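Local coordinates for fiber protein (Raptor siadenovirus a, PDB 5FJL) that forms the trimeric head domain of the adenovirus fibre, the capsid protein that probably attaches the virus to receptors on the host cell, at residues A[98-104]-A[144-150]; A[108-112]-A[135-139]. One frame throughout, in Å; residues are numbered along the deposited sequence. Where two conformers were deposited one is given.

Contact 1: residues A[98-104]-A[144-150]; sequences DELLIPL and PFLVVLR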
loop_
_atom_site.group_PDB
_atom_site.type_symbol
_atom_site.label_atom_id
_atom_site.label_comp_id
_atom_site.label_asym_id
_atom_site.label_seq_id
_atom_site.Cartn_x
_atom_site.Cartn_y
_atom_site.Cartn_z
ATOM N N ASP A 98 -17.316 6.598 2.884
ATOM C CA ASP A 98 -16.223 5.700 2.445
ATOM C C ASP A 98 -15.504 6.156 1.154
ATOM O O ASP A 98 -14.536 5.523 0.690
ATOM C CB ASP A 98 -16.708 4.250 2.371
ATOM C CG ASP A 98 -17.730 4.017 1.306
ATOM O OD1 ASP A 98 -17.883 4.787 0.364
ATOM O OD2 ASP A 98 -18.420 2.968 1.434
ATOM N N GLU A 99 -15.933 7.290 0.597
ATOM C CA GLU A 99 -15.289 7.953 -0.517
ATOM C C GLU A 99 -15.305 9.425 -0.164
ATOM O O GLU A 99 -16.389 9.978 0.102
ATOM C CB GLU A 99 -16.071 7.824 -1.839
ATOM C CG GLU A 99 -16.303 6.483 -2.459
ATOM C CD GLU A 99 -17.381 6.526 -3.574
ATOM O OE1 GLU A 99 -18.083 7.555 -3.777
ATOM O OE2 GLU A 99 -17.514 5.506 -4.259
ATOM N N LEU A 100 -14.150 10.073 -0.203
ATOM C CA LEU A 100 -14.052 11.488 0.142
ATOM C C LEU A 100 -13.337 12.225 -0.966
ATOM O O LEU A 100 -12.379 11.725 -1.564
ATOM C CB LEU A 100 -13.251 11.618 1.442
ATOM C CG LEU A 100 -13.803 10.912 2.664
ATOM C CD1 LEU A 100 -12.780 10.969 3.775
ATOM C CD2 LEU A 100 -15.078 11.605 3.097
ATOM N N LEU A 101 -13.770 13.465 -1.227
ATOM C CA LEU A 101 -13.242 14.300 -2.296
ATOM C C LEU A 101 -12.721 15.611 -1.740
ATOM O O LEU A 101 -13.443 16.297 -1.036
ATOM C CB LEU A 101 -14.341 14.624 -3.323
ATOM C CG LEU A 101 -14.979 13.441 -4.041
ATOM C CD1 LEU A 101 -15.890 13.937 -5.156
ATOM C CD2 LEU A 101 -13.973 12.499 -4.641
ATOM N N ILE A 102 -11.485 15.953 -2.064
ATOM C CA ILE A 102 -10.880 17.216 -1.638
ATOM C C ILE A 102 -10.578 18.007 -2.905
ATOM O O ILE A 102 -9.618 17.720 -3.603
ATOM C CB ILE A 102 -9.576 16.939 -0.837
ATOM C CG1 ILE A 102 -9.864 16.070 0.400
ATOM C CG2 ILE A 102 -8.921 18.259 -0.446
ATOM C CD1 ILE A 102 -8.622 15.464 1.051
ATOM N N PRO A 103 -11.390 19.048 -3.196
ATOM C CA PRO A 103 -11.116 19.834 -4.391
ATOM C C PRO A 103 -9.947 20.787 -4.156
ATOM O O PRO A 103 -9.856 21.371 -3.057
ATOM C CB PRO A 103 -12.438 20.627 -4.585
ATOM C CG PRO A 103 -12.993 20.702 -3.250
ATOM C CD PRO A 103 -12.654 19.398 -2.558
ATOM N N LEU A 104 -9.080 20.915 -5.129
ATOM C CA LEU A 104 -7.854 21.695 -5.000
ATOM C C LEU A 104 -7.827 22.811 -6.037
ATOM O O LEU A 104 -8.582 22.784 -7.021
ATOM C CB LEU A 104 -6.651 20.769 -5.153
ATOM C CG LEU A 104 -6.563 19.638 -4.101
ATOM C CD1 LEU A 104 -5.519 18.641 -4.536
ATOM C CD2 LEU A 104 -6.291 20.166 -2.718
ATOM N N PRO A 144 -8.511 19.938 -10.146
ATOM C CA PRO A 144 -7.717 18.904 -9.419
ATOM C C PRO A 144 -8.431 18.460 -8.152
ATOM O O PRO A 144 -8.987 19.277 -7.406
ATOM C CB PRO A 144 -6.396 19.614 -9.076
ATOM C CG PRO A 144 -6.682 21.066 -9.214
ATOM C CD PRO A 144 -7.915 21.278 -10.001
ATOM N N PHE A 145 -8.395 17.143 -7.898
ATOM C CA PHE A 145 -8.919 16.568 -6.677
ATOM C C PHE A 145 -7.909 15.611 -6.047
ATOM O O PHE A 145 -7.127 14.965 -6.751
ATOM C CB PHE A 145 -10.162 15.724 -6.957
ATOM C CG PHE A 145 -11.427 16.527 -7.109
ATOM C CD1 PHE A 145 -11.749 17.048 -8.329
ATOM C CD2 PHE A 145 -12.280 16.723 -6.045
ATOM C CE1 PHE A 145 -12.931 17.780 -8.477
ATOM C CE2 PHE A 145 -13.453 17.447 -6.176
ATOM C CZ PHE A 145 -13.762 17.967 -7.404
ATOM N N LEU A 146 -7.956 15.562 -4.731
ATOM C CA LEU A 146 -7.407 14.414 -3.970
ATOM C C LEU A 146 -8.568 13.589 -3.475
ATOM O O LEU A 146 -9.484 14.103 -2.831
ATOM C CB LEU A 146 -6.568 14.928 -2.800
ATOM C CG LEU A 146 -5.964 13.847 -1.873
ATOM C CD1 LEU A 146 -5.112 12.843 -2.636
ATOM C CD2 LEU A 146 -5.144 14.482 -0.749
ATOM N N VAL A 147 -8.570 12.301 -3.796
ATOM C CA VAL A 147 -9.650 11.397 -3.451
ATOM C C VAL A 147 -9.140 10.430 -2.405
ATOM O O VAL A 147 -8.008 9.936 -2.542
ATOM C CB VAL A 147 -10.102 10.600 -4.688
ATOM C CG1 VAL A 147 -11.204 9.609 -4.337
ATOM C CG2 VAL A 147 -10.521 11.569 -5.803
ATOM N N VAL A 148 -9.947 10.193 -1.375
ATOM C CA VAL A 148 -9.574 9.268 -0.304
ATOM C C VAL A 148 -10.627 8.190 -0.258
ATOM O O VAL A 148 -11.826 8.490 -0.169
ATOM C CB VAL A 148 -9.495 9.964 1.054
ATOM C CG1 VAL A 148 -9.023 9.021 2.156
ATOM C CG2 VAL A 148 -8.580 11.185 0.997
ATOM N N LEU A 149 -10.195 6.927 -0.317
ATOM C CA LEU A 149 -11.109 5.791 -0.230
ATOM C C LEU A 149 -10.902 5.061 1.067
ATOM O O LEU A 149 -9.773 4.774 1.457
ATOM C CB LEU A 149 -10.906 4.821 -1.369
ATOM C CG LEU A 149 -11.022 5.378 -2.775
ATOM C CD1 LEU A 149 -10.882 4.225 -3.771
ATOM C CD2 LEU A 149 -12.373 6.024 -2.995
ATOM N N ARG A 150 -11.980 4.770 1.776
ATOM C CA ARG A 150 -11.958 4.151 3.083
ATOM C C ARG A 150 -12.776 2.878 3.084
ATOM O O ARG A 150 -13.564 2.631 2.149
ATOM C CB ARG A 150 -12.546 5.103 4.123
ATOM C CG ARG A 150 -11.835 6.447 4.259
ATOM C CD ARG A 150 -12.550 7.386 5.212
ATOM N NE ARG A 150 -12.735 6.746 6.493
ATOM C CZ ARG A 150 -13.881 6.323 6.991
ATOM N NH1 ARG A 150 -15.029 6.508 6.344
ATOM N NH2 ARG A 150 -13.907 5.673 8.158
#
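The Phe145 ring lies slantwise against Pro103 and Leu101. Its CE2 touches Pro103 CB at 3.7 Å, and its CD2 meets Leu101 CB at 4.0 Å. With CG anti to the carbonyl carbon (chi1 -81°), the ring leans toward the partner strand. At the other end lies the flat guanidinium of Arg150. The backbone N of Asp98 sits at its edge, near its plane, but the Asp98 carboxylate does not pair with it. Instead Arg150 NE makes a salt bridge with Glu130, NH1 bonds to Lys97 O, and the group makes a cation-pi contact with Phe121. Nearer the backbone, Arg150 CD packs on Leu100 CD1.

Between these ends, strands 99-103 and 144-149 run antiparallel in the antiparallel beta-sandwich of the adenovirus fibre head. Strand 127-138 borders 144-149 on its other side. Leu100 pairs with Val148, and Ile102 with Leu146, each pair through two backbone hydrogen bonds. Leu104 N to Pro144 O (2.8 Å) and Arg150 N to Asp98 O (2.9 Å) extend the pairing at the two ends. The last bond is straight (176°), although its donor stands above the carbonyl plane.

Side chains alternate between two faces. Leu100, Ile102, Leu146 and Val148 share one, where Ile102 CD1 meets Leu146 CD2 at 4.0 Å and Phe86 and Phe91 add cover. Glu99, Leu101, Pro103, Val147 and Leu149 share the other with Phe145. There Leu101 and Val147 lie side by side, pointing the same way, and Val74, Gly77, Leu79 and Leu118 of a neighbouring subunit pack against this face.

Contact 2: residues A[108-112]-A[135-139]; sequences VQLNT and QFLTD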
loop_
_atom_site.group_PDB
_atom_site.type_symbol
_atom_site.label_atom_id
_atom_site.label_comp_id
_atom_site.label_asym_id
_atom_site.label_seq_id
_atom_site.Cartn_x
_atom_site.Cartn_y
_atom_site.Cartn_z
ATOM N N VAL A 108 -1.013 23.505 -11.901
ATOM C CA VAL A 108 -0.838 22.332 -12.763
ATOM C C VAL A 108 -1.640 21.158 -12.236
ATOM O O VAL A 108 -1.944 21.090 -11.065
ATOM C CB VAL A 108 0.642 21.944 -12.908
ATOM C CG1 VAL A 108 1.452 23.104 -13.514
ATOM C CG2 VAL A 108 1.244 21.469 -11.594
ATOM N N GLN A 109 -2.005 20.255 -13.145
ATOM C CA GLN A 109 -2.673 19.034 -12.786
ATOM C C GLN A 109 -1.715 18.100 -12.103
ATOM O O GLN A 109 -0.514 18.151 -12.327
ATOM C CB GLN A 109 -3.138 18.299 -14.042
ATOM C CG GLN A 109 -4.254 18.959 -14.790
ATOM C CD GLN A 109 -4.742 18.128 -15.984
ATOM O OE1 GLN A 109 -4.525 16.905 -16.082
ATOM N NE2 GLN A 109 -5.438 18.794 -16.888
ATOM N N LEU A 110 -2.278 17.220 -11.276
ATOM C CA LEU A 110 -1.524 16.094 -10.734
ATOM C C LEU A 110 -2.418 14.871 -10.844
ATOM O O LEU A 110 -3.499 14.841 -10.301
ATOM C CB LEU A 110 -1.097 16.356 -9.282
ATOM C CG LEU A 110 -0.309 15.247 -8.591
ATOM C CD1 LEU A 110 0.936 14.846 -9.365
ATOM C CD2 LEU A 110 0.058 15.655 -7.174
ATOM N N ASN A 111 -1.980 13.873 -11.616
ATOM C CA ASN A 111 -2.770 12.676 -11.865
ATOM C C ASN A 111 -1.916 11.494 -11.470
ATOM O O ASN A 111 -0.820 11.360 -11.998
ATOM C CB ASN A 111 -3.076 12.570 -13.351
ATOM C CG ASN A 111 -3.941 13.702 -13.816
ATOM O OD1 ASN A 111 -5.073 13.802 -13.391
ATOM N ND2 ASN A 111 -3.380 14.593 -14.599
ATOM N N THR A 112 -2.389 10.701 -10.501
ATOM C CA THR A 112 -1.584 9.565 -9.984
ATOM C C THR A 112 -2.404 8.308 -9.891
ATOM O O THR A 112 -3.635 8.299 -9.925
ATOM C CB THR A 112 -1.033 9.895 -8.562
ATOM O OG1 THR A 112 -2.076 9.815 -7.585
ATOM C CG2 THR A 112 -0.345 11.251 -8.537
ATOM N N GLN A 135 -5.628 9.110 -4.002
ATOM C CA GLN A 135 -5.251 9.241 -5.394
ATOM C C GLN A 135 -5.534 10.655 -5.866
ATOM O O GLN A 135 -6.584 11.185 -5.550
ATOM C CB GLN A 135 -6.105 8.257 -6.220
ATOM C CG GLN A 135 -5.795 8.162 -7.661
ATOM C CD GLN A 135 -6.448 6.948 -8.301
ATOM O OE1 GLN A 135 -7.252 6.243 -7.676
ATOM N NE2 GLN A 135 -6.017 6.657 -9.487
ATOM N N PHE A 136 -4.625 11.240 -6.617
ATOM C CA PHE A 136 -4.846 12.566 -7.241
ATOM C C PHE A 136 -5.473 12.303 -8.612
ATOM O O PHE A 136 -4.942 11.531 -9.427
ATOM C CB PHE A 136 -3.546 13.329 -7.374
ATOM C CG PHE A 136 -3.026 13.892 -6.091
ATOM C CD1 PHE A 136 -3.435 15.145 -5.652
ATOM C CD2 PHE A 136 -2.110 13.180 -5.310
ATOM C CE1 PHE A 136 -2.950 15.692 -4.482
ATOM C CE2 PHE A 136 -1.623 13.714 -4.146
ATOM C CZ PHE A 136 -2.017 14.974 -3.726
ATOM N N LEU A 137 -6.570 12.992 -8.874
ATOM C CA LEU A 137 -7.328 12.852 -10.139
ATOM C C LEU A 137 -7.690 14.251 -10.632
ATOM O O LEU A 137 -7.745 15.185 -9.858
ATOM C CB LEU A 137 -8.590 12.047 -9.909
ATOM C CG LEU A 137 -8.448 10.587 -9.500
ATOM C CD1 LEU A 137 -9.825 10.007 -9.211
ATOM C CD2 LEU A 137 -7.742 9.772 -10.573
ATOM N N THR A 138 -7.905 14.389 -11.927
ATOM C CA THR A 138 -8.397 15.651 -12.498
ATOM C C THR A 138 -9.778 15.398 -13.046
ATOM O O THR A 138 -10.006 14.450 -13.783
ATOM C CB THR A 138 -7.500 16.126 -13.621
ATOM O OG1 THR A 138 -6.170 16.220 -13.167
ATOM C CG2 THR A 138 -7.918 17.510 -14.149
ATOM N N ASP A 139 -10.705 16.274 -12.676
ATOM C CA ASP A 139 -12.103 16.227 -13.133
ATOM C C ASP A 139 -12.125 16.478 -14.642
ATOM O O ASP A 139 -11.221 17.114 -15.185
ATOM C CB ASP A 139 -12.864 17.310 -12.359
ATOM C CG ASP A 139 -14.391 17.177 -12.403
ATOM O OD1 ASP A 139 -14.982 17.047 -13.512
ATOM O OD2 ASP A 139 -15.020 17.236 -11.332
HETATM O O HOH W 1 -5.124 16.455 -8.676
HETATM O O HOH W 2 -5.101 17.593 -11.157
HETATM O O HOH W 3 -7.077 12.039 -13.550
#
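Thr112 meets Phe136 through two hydrogen bonds, one from its backbone N and one to its side-chain hydroxyl. Thr112 N donates to Phe136 O (2.9 Å, 170° at the hydrogen), and Phe136 N donates to Thr112 OG1 at 3.1 Å. The hydroxyl thus takes the acceptor role that a backbone carbonyl would have in a regular strand pair. Thr112 OG1 sits between its own backbone N and carbonyl carbon (chi1 74°), which turns it to the Phe136 amide. Thr112 O is gripped by a side chain: Gln135 NE2 donates to it at 2.9 Å, on a lone pair and close to the plane of the Gln135 amide.

Farther along, Thr138 OG1 donates to Asn111 OD1 (2.7 Å) from a position tilted off the carbonyl plane. Water 3 also donates to Asn111 OD1 and accepts from Thr138 N. Asn111 ND2 gives a hydrogen to Gln109 OE1 at 3.0 Å, in the planes of both amides, so each end of the Asn111 amide has a partner. Water 2 accepts from Leu110 N and donates to Thr138 OG1. Water 1 lies 2.8 Å from Leu110 O and reaches Leu137 O as well.

The apolar part is a CH-pi contact. Leu110 CD2 stands over the centre of one face of the Phe136 ring, 3.6 Å from the centroid. Phe169 of strand 160-171 meets the ring edge-to-face, and Leu67, Leu104 and Leu146 also touch Phe136.

Loop 108-112 therefore joins strand 127-138 by one backbone-to-backbone bond and side-chain bonds at Thr112, and by a side-chain bond and bridging waters near Thr138. The attachment probably relies mostly on side chains and these waters; the partners at both ends of the Asn111 amide would hold its rotation.

Overall arrangement
From the N terminus, the chain first builds strands 38-45 through 78-87, then reaches 98-104, the first half of contact 1. The loop 108-112 follows and starts contact 2. Strands 115-122 and 127-138 come next, and residues 135-139 on the latter close contact 2. After a short loop the chain enters 144-150, which closes contact 1. Contact 2 thus falls within the span that contact 1 closes, and the two do not cross. Their centres are about 11 Å apart. Strands 127-138 and 144-149 are neighbours in one sheet, flanked by strand 99-103 beyond 144-149 and by loop 108-112 along 135-138. Both contacts touch a neighbouring subunit of the trimer.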